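Local coordinates for TPR repeat-containing protein YrrB (Bacillus subtilis, PDB 2Q7F) that may mediate the assembly of complexes among RNA sulfuration components, RNA processing components and aminoacyl-tRNA synthetases, acting as a scaffold of tetratricopeptide repeats, at residues Leu154-Asn157 and Ala161-Gln164; Ala184-Asp189 and Asp194-Ala199. All blocks are in the same frame, centred on the assembly; numbering follows the deposited sequence.

Contact 1: residues Leu154-Asn157 and Ala161-Gln164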
loop_
_atom_site.group_PDB
_atom_site.type_symbol
_atom_site.label_atom_id
_atom_site.label_comp_id
_atom_site.label_asym_id
_atom_site.label_seq_id
_atom_site.Cartn_x
_atom_site.Cartn_y
_atom_site.Cartn_z
ATOM N N LEU A 154 -11.269 6.618 -3.869
ATOM C CA LEU A 154 -11.512 5.759 -5.032
ATOM C C LEU A 154 -12.047 4.371 -4.681
ATOM O O LEU A 154 -12.475 3.627 -5.560
ATOM C CB LEU A 154 -10.246 5.631 -5.886
ATOM C CG LEU A 154 -9.920 6.774 -6.847
ATOM C CD1 LEU A 154 -8.676 6.415 -7.657
ATOM C CD2 LEU A 154 -11.090 7.091 -7.770
ATOM N N ASN A 155 -11.998 4.021 -3.401
ATOM C CA ASN A 155 -12.537 2.757 -2.917
ATOM C C ASN A 155 -12.777 2.892 -1.424
ATOM O O ASN A 155 -11.897 2.636 -0.594
ATOM C CB ASN A 155 -11.610 1.581 -3.253
ATOM C CG ASN A 155 -12.163 0.232 -2.798
ATOM O OD1 ASN A 155 -13.031 0.152 -1.921
ATOM N ND2 ASN A 155 -11.645 -0.839 -3.387
ATOM N N GLU A 156 -13.990 3.328 -1.108
ATOM C CA GLU A 156 -14.391 3.626 0.251
ATOM C C GLU A 156 -14.573 2.329 1.046
ATOM O O GLU A 156 -14.691 2.357 2.274
ATOM C CB GLU A 156 -15.667 4.467 0.219
ATOM C CG GLU A 156 -15.830 5.463 1.373
ATOM C CD GLU A 156 -14.919 6.702 1.288
ATOM O OE1 GLU A 156 -14.758 7.383 2.333
ATOM O OE2 GLU A 156 -14.376 7.001 0.197
ATOM N N ASN A 157 -14.558 1.200 0.329
ATOM C CA ASN A 157 -14.686 -0.132 0.926
ATOM C C ASN A 157 -13.356 -0.765 1.329
ATOM O O ASN A 157 -13.335 -1.723 2.105
ATOM C CB ASN A 157 -15.408 -1.078 -0.034
ATOM C CG ASN A 157 -16.796 -0.599 -0.390
ATOM O OD1 ASN A 157 -17.209 -0.677 -1.548
ATOM N ND2 ASN A 157 -17.529 -0.094 0.601
ATOM N N ALA A 161 -6.559 0.160 3.056
ATOM C CA ALA A 161 -6.160 1.518 2.702
ATOM C C ALA A 161 -6.572 2.482 3.792
ATOM O O ALA A 161 -5.781 3.310 4.234
ATOM C CB ALA A 161 -6.776 1.933 1.378
ATOM N N ARG A 162 -7.814 2.356 4.240
ATOM C CA ARG A 162 -8.366 3.284 5.210
ATOM C C ARG A 162 -7.631 3.236 6.550
ATOM O O ARG A 162 -7.449 4.267 7.199
ATOM C CB ARG A 162 -9.856 3.038 5.390
ATOM C CG ARG A 162 -10.559 4.194 6.039
ATOM C CD ARG A 162 -11.996 3.864 6.324
ATOM N NE ARG A 162 -12.770 3.820 5.089
ATOM C CZ ARG A 162 -13.444 4.848 4.585
ATOM N NH1 ARG A 162 -13.466 6.024 5.207
ATOM N NH2 ARG A 162 -14.099 4.691 3.450
ATOM N N PHE A 163 -7.201 2.044 6.955
ATOM C CA PHE A 163 -6.412 1.910 8.171
ATOM C C PHE A 163 -5.033 2.567 8.031
ATOM O O PHE A 163 -4.519 3.156 8.989
ATOM C CB PHE A 163 -6.274 0.439 8.577
ATOM C CG PHE A 163 -5.328 0.215 9.727
ATOM C CD1 PHE A 163 -5.608 0.730 10.988
ATOM C CD2 PHE A 163 -4.153 -0.499 9.545
ATOM C CE1 PHE A 163 -4.720 0.536 12.042
ATOM C CE2 PHE A 163 -3.264 -0.697 10.600
ATOM C CZ PHE A 163 -3.546 -0.180 11.846
ATOM N N GLN A 164 -4.445 2.476 6.840
ATOM C CA GLN A 164 -3.135 3.082 6.585
ATOM C C GLN A 164 -3.210 4.607 6.512
ATOM O O GLN A 164 -2.290 5.309 6.943
ATOM C CB GLN A 164 -2.533 2.533 5.296
ATOM C CG GLN A 164 -2.170 1.073 5.362
ATOM C CD GLN A 164 -0.874 0.833 6.105
ATOM O OE1 GLN A 164 -0.725 -0.173 6.800
ATOM N NE2 GLN A 164 0.076 1.753 5.961
#
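Arg162 reaches back from helix 159-172 to Glu156, in the loop that precedes this helix, and binds it through both backbone and carboxylate. The charged part of the contact is a salt bridge in which OE1 of Glu156 lies 3.0 Å from NH2 of Arg162. A second, weak bond runs from NH1 of Arg162 to the same OE1 over 3.4 Å, so one carboxylate oxygen faces two guanidinium nitrogens while OE2 stays farther off. The two flat groups are turned 69° against each other, which rules out a coplanar, two-oxygen pairing. Glu156 gets its carboxylate there by a bend at chi2 (74°), which brings OE1 beside NH1 and NH2.

Both residues belong to the join between two tetratricopeptide repeats: Glu156 lies in the fourth repeat and Arg162, on helix 159-172, in the fifth.

The backbone part is a hydrogen bond from NH2 of Arg162 to O of Glu156, 2.7 Å long, with the carbonyl oxygen at the guanidinium edge and near its plane. NH2 is modelled too close to the Glu156 side chain, so the exact lengths of its bonds are less certain than the pairing itself. A methionine in place of Arg162 would probably leave the Glu156 carboxylate without its positive mate and the loop carbonyl without this donor.

Within the loop, N of Asn157 makes a weak bond to OD1 of Asn155. NH1 of Arg162 also donates to OE1 of Gln181 on helix 176-188, whose Val185 and Gln188 touch the arginine side chain.

Contact 2: residues Ala184-Asp189 and Asp194-Ala199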
loop_
_atom_site.group_PDB
_atom_site.type_symbol
_atom_site.label_atom_id
_atom_site.label_comp_id
_atom_site.label_asym_id
_atom_site.label_seq_id
_atom_site.Cartn_x
_atom_site.Cartn_y
_atom_site.Cartn_z
ATOM N N ALA A 184 -14.405 4.234 10.897
ATOM C CA ALA A 184 -14.962 3.615 9.690
ATOM C C ALA A 184 -14.409 2.202 9.462
ATOM O O ALA A 184 -15.139 1.311 9.011
ATOM C CB ALA A 184 -14.724 4.501 8.473
ATOM N N VAL A 185 -13.129 2.009 9.793
ATOM C CA VAL A 185 -12.482 0.692 9.752
ATOM C C VAL A 185 -13.161 -0.261 10.734
ATOM O O VAL A 185 -13.372 -1.436 10.420
ATOM C CB VAL A 185 -10.965 0.787 10.070
ATOM C CG1 VAL A 185 -10.340 -0.605 10.252
ATOM C CG2 VAL A 185 -10.232 1.568 8.975
ATOM N N THR A 186 -13.500 0.266 11.914
ATOM C CA THR A 186 -14.257 -0.456 12.939
ATOM C C THR A 186 -15.641 -0.884 12.429
ATOM O O THR A 186 -16.108 -1.981 12.749
ATOM C CB THR A 186 -14.379 0.394 14.238
ATOM O OG1 THR A 186 -13.172 0.273 14.998
ATOM C CG2 THR A 186 -15.549 -0.055 15.100
ATOM N N GLU A 187 -16.281 -0.028 11.630
ATOM C CA GLU A 187 -17.603 -0.339 11.072
ATOM C C GLU A 187 -17.545 -1.484 10.054
ATOM O O GLU A 187 -18.357 -2.406 10.109
ATOM C CB GLU A 187 -18.270 0.905 10.456
ATOM C CG GLU A 187 -19.791 0.750 10.222
ATOM C CD GLU A 187 -20.432 1.928 9.478
ATOM O OE1 GLU A 187 -19.771 2.977 9.295
ATOM O OE2 GLU A 187 -21.611 1.803 9.074
ATOM N N GLN A 188 -16.584 -1.428 9.138
ATOM C CA GLN A 188 -16.441 -2.470 8.123
ATOM C C GLN A 188 -15.869 -3.756 8.720
ATOM O O GLN A 188 -16.428 -4.835 8.525
ATOM C CB GLN A 188 -15.586 -1.976 6.952
ATOM C CG GLN A 188 -16.244 -0.852 6.160
ATOM C CD GLN A 188 -15.260 -0.022 5.360
ATOM O OE1 GLN A 188 -14.511 -0.541 4.528
ATOM N NE2 GLN A 188 -15.268 1.285 5.600
ATOM N N ASP A 189 -14.768 -3.630 9.456
ATOM C CA ASP A 189 -14.117 -4.776 10.088
ATOM C C ASP A 189 -14.097 -4.569 11.607
ATOM O O ASP A 189 -13.259 -3.833 12.123
ATOM C CB ASP A 189 -12.701 -4.974 9.508
ATOM C CG ASP A 189 -11.981 -6.219 10.055
ATOM O OD1 ASP A 189 -10.789 -6.396 9.716
ATOM O OD2 ASP A 189 -12.581 -7.012 10.813
ATOM N N ASP A 194 -6.052 -3.788 15.701
ATOM C CA ASP A 194 -5.054 -2.753 15.410
ATOM C C ASP A 194 -5.638 -1.346 15.341
ATOM O O ASP A 194 -5.058 -0.402 15.890
ATOM C CB ASP A 194 -4.329 -3.056 14.101
ATOM C CG ASP A 194 -3.302 -4.145 14.249
ATOM O OD1 ASP A 194 -3.159 -4.665 15.374
ATOM O OD2 ASP A 194 -2.639 -4.484 13.244
ATOM N N ALA A 195 -6.782 -1.224 14.662
ATOM C CA ALA A 195 -7.477 0.051 14.520
ATOM C C ALA A 195 -7.820 0.605 15.890
ATOM O O ALA A 195 -7.471 1.747 16.200
ATOM C CB ALA A 195 -8.735 -0.103 13.677
ATOM N N PHE A 196 -8.484 -0.214 16.711
ATOM C CA PHE A 196 -8.818 0.166 18.085
ATOM C C PHE A 196 -7.586 0.625 18.873
ATOM O O PHE A 196 -7.642 1.627 19.586
ATOM C CB PHE A 196 -9.542 -0.973 18.813
ATOM C CG PHE A 196 -11.033 -0.996 18.580
ATOM C CD1 PHE A 196 -11.629 -2.054 17.897
ATOM C CD2 PHE A 196 -11.845 0.036 19.055
ATOM C CE1 PHE A 196 -13.006 -2.079 17.684
ATOM C CE2 PHE A 196 -13.217 0.019 18.844
ATOM C CZ PHE A 196 -13.797 -1.039 18.158
ATOM N N TYR A 197 -6.477 -0.096 18.720
ATOM C CA TYR A 197 -5.233 0.253 19.405
ATOM C C TYR A 197 -4.716 1.608 18.951
ATOM O O TYR A 197 -4.348 2.450 19.776
ATOM C CB TYR A 197 -4.157 -0.816 19.185
ATOM C CG TYR A 197 -2.750 -0.313 19.436
ATOM C CD1 TYR A 197 -2.280 -0.102 20.738
ATOM C CD2 TYR A 197 -1.893 -0.039 18.370
ATOM C CE1 TYR A 197 -0.986 0.364 20.970
ATOM C CE2 TYR A 197 -0.607 0.426 18.588
ATOM C CZ TYR A 197 -0.159 0.624 19.887
ATOM O OH TYR A 197 1.117 1.083 20.088
ATOM N N ASN A 198 -4.687 1.808 17.637
ATOM C CA ASN A 198 -4.207 3.062 17.061
ATOM C C ASN A 198 -5.138 4.237 17.353
ATOM O O ASN A 198 -4.692 5.385 17.438
ATOM C CB ASN A 198 -3.943 2.901 15.560
ATOM C CG ASN A 198 -2.678 2.108 15.279
ATOM O OD1 ASN A 198 -1.574 2.643 15.337
ATOM N ND2 ASN A 198 -2.835 0.822 14.977
ATOM N N ALA A 199 -6.427 3.939 17.512
ATOM C CA ALA A 199 -7.401 4.909 17.998
ATOM C C ALA A 199 -7.052 5.260 19.436
ATOM O O ALA A 199 -7.009 6.430 19.811
ATOM C CB ALA A 199 -8.815 4.344 17.913
#
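OG1 of Thr186 sits over one face of the Phe196 ring, and this is the closer of the two places where the segments 184-189 and 194-199 meet. It stands 3.4 Å above the ring plane, displaced toward the rim, and comes within 3.5 Å of CZ of Phe196. The methyl joins in from beyond the rim, CG2 of Thr186 lying 3.7 Å from the same CZ, so the hydroxyl and methyl branches both bear on the outer end of the ring. With CG2 anti to the backbone N of Thr186 and OG1 anti to its carbonyl carbon (chi1 -81°), both branches can reach that end.

Beside this, Val185 and Ala195 make a smaller, purely apolar touch: CG1 of Val185 is 3.8 Å from CB of Ala195. No hydrogen bond crosses between the two segments. The solvent side of the contact is that of Thr186, which is partly exposed, whereas Val185, Ala195 and Phe196 are buried. Within 194-199, ND2 of Asn198 donates to the O of Asp194 at 2.7 Å from above the carbonyl plane; that oxygen also accepts from the backbone N of Asn198.

The pair packs helix 176-188 against helix 193-205, where the fifth tetratricopeptide repeat passes into the sixth. Phe196 also touches Met215, Lys218 and Ala219 of helix 211-222, while Asn198 packs on Phe163 and Met167 of helix 159-172.

Overall arrangement
Contact 1 comes first along the chain and is complete before the first segment of contact 2 begins; their centres lie about 12 Å apart. Helices 159-172 and 176-188, which follow each other in the chain, join them: 161-164 lies on the first and 184-189 on the second, and both segments are residues of the fifth repeat. Contact 1 therefore lies at the junction with the fourth repeat and contact 2 at that with the sixth. The two also touch directly, CD of Arg162 lying 3.5 Å from CB of Ala184. Contact 1 is nearer the centre of the chain, about 10 Å from it against about 17 Å. Successive junctions of this kind build the all-helical, elongated stack of this monomeric, protein-binding molecule.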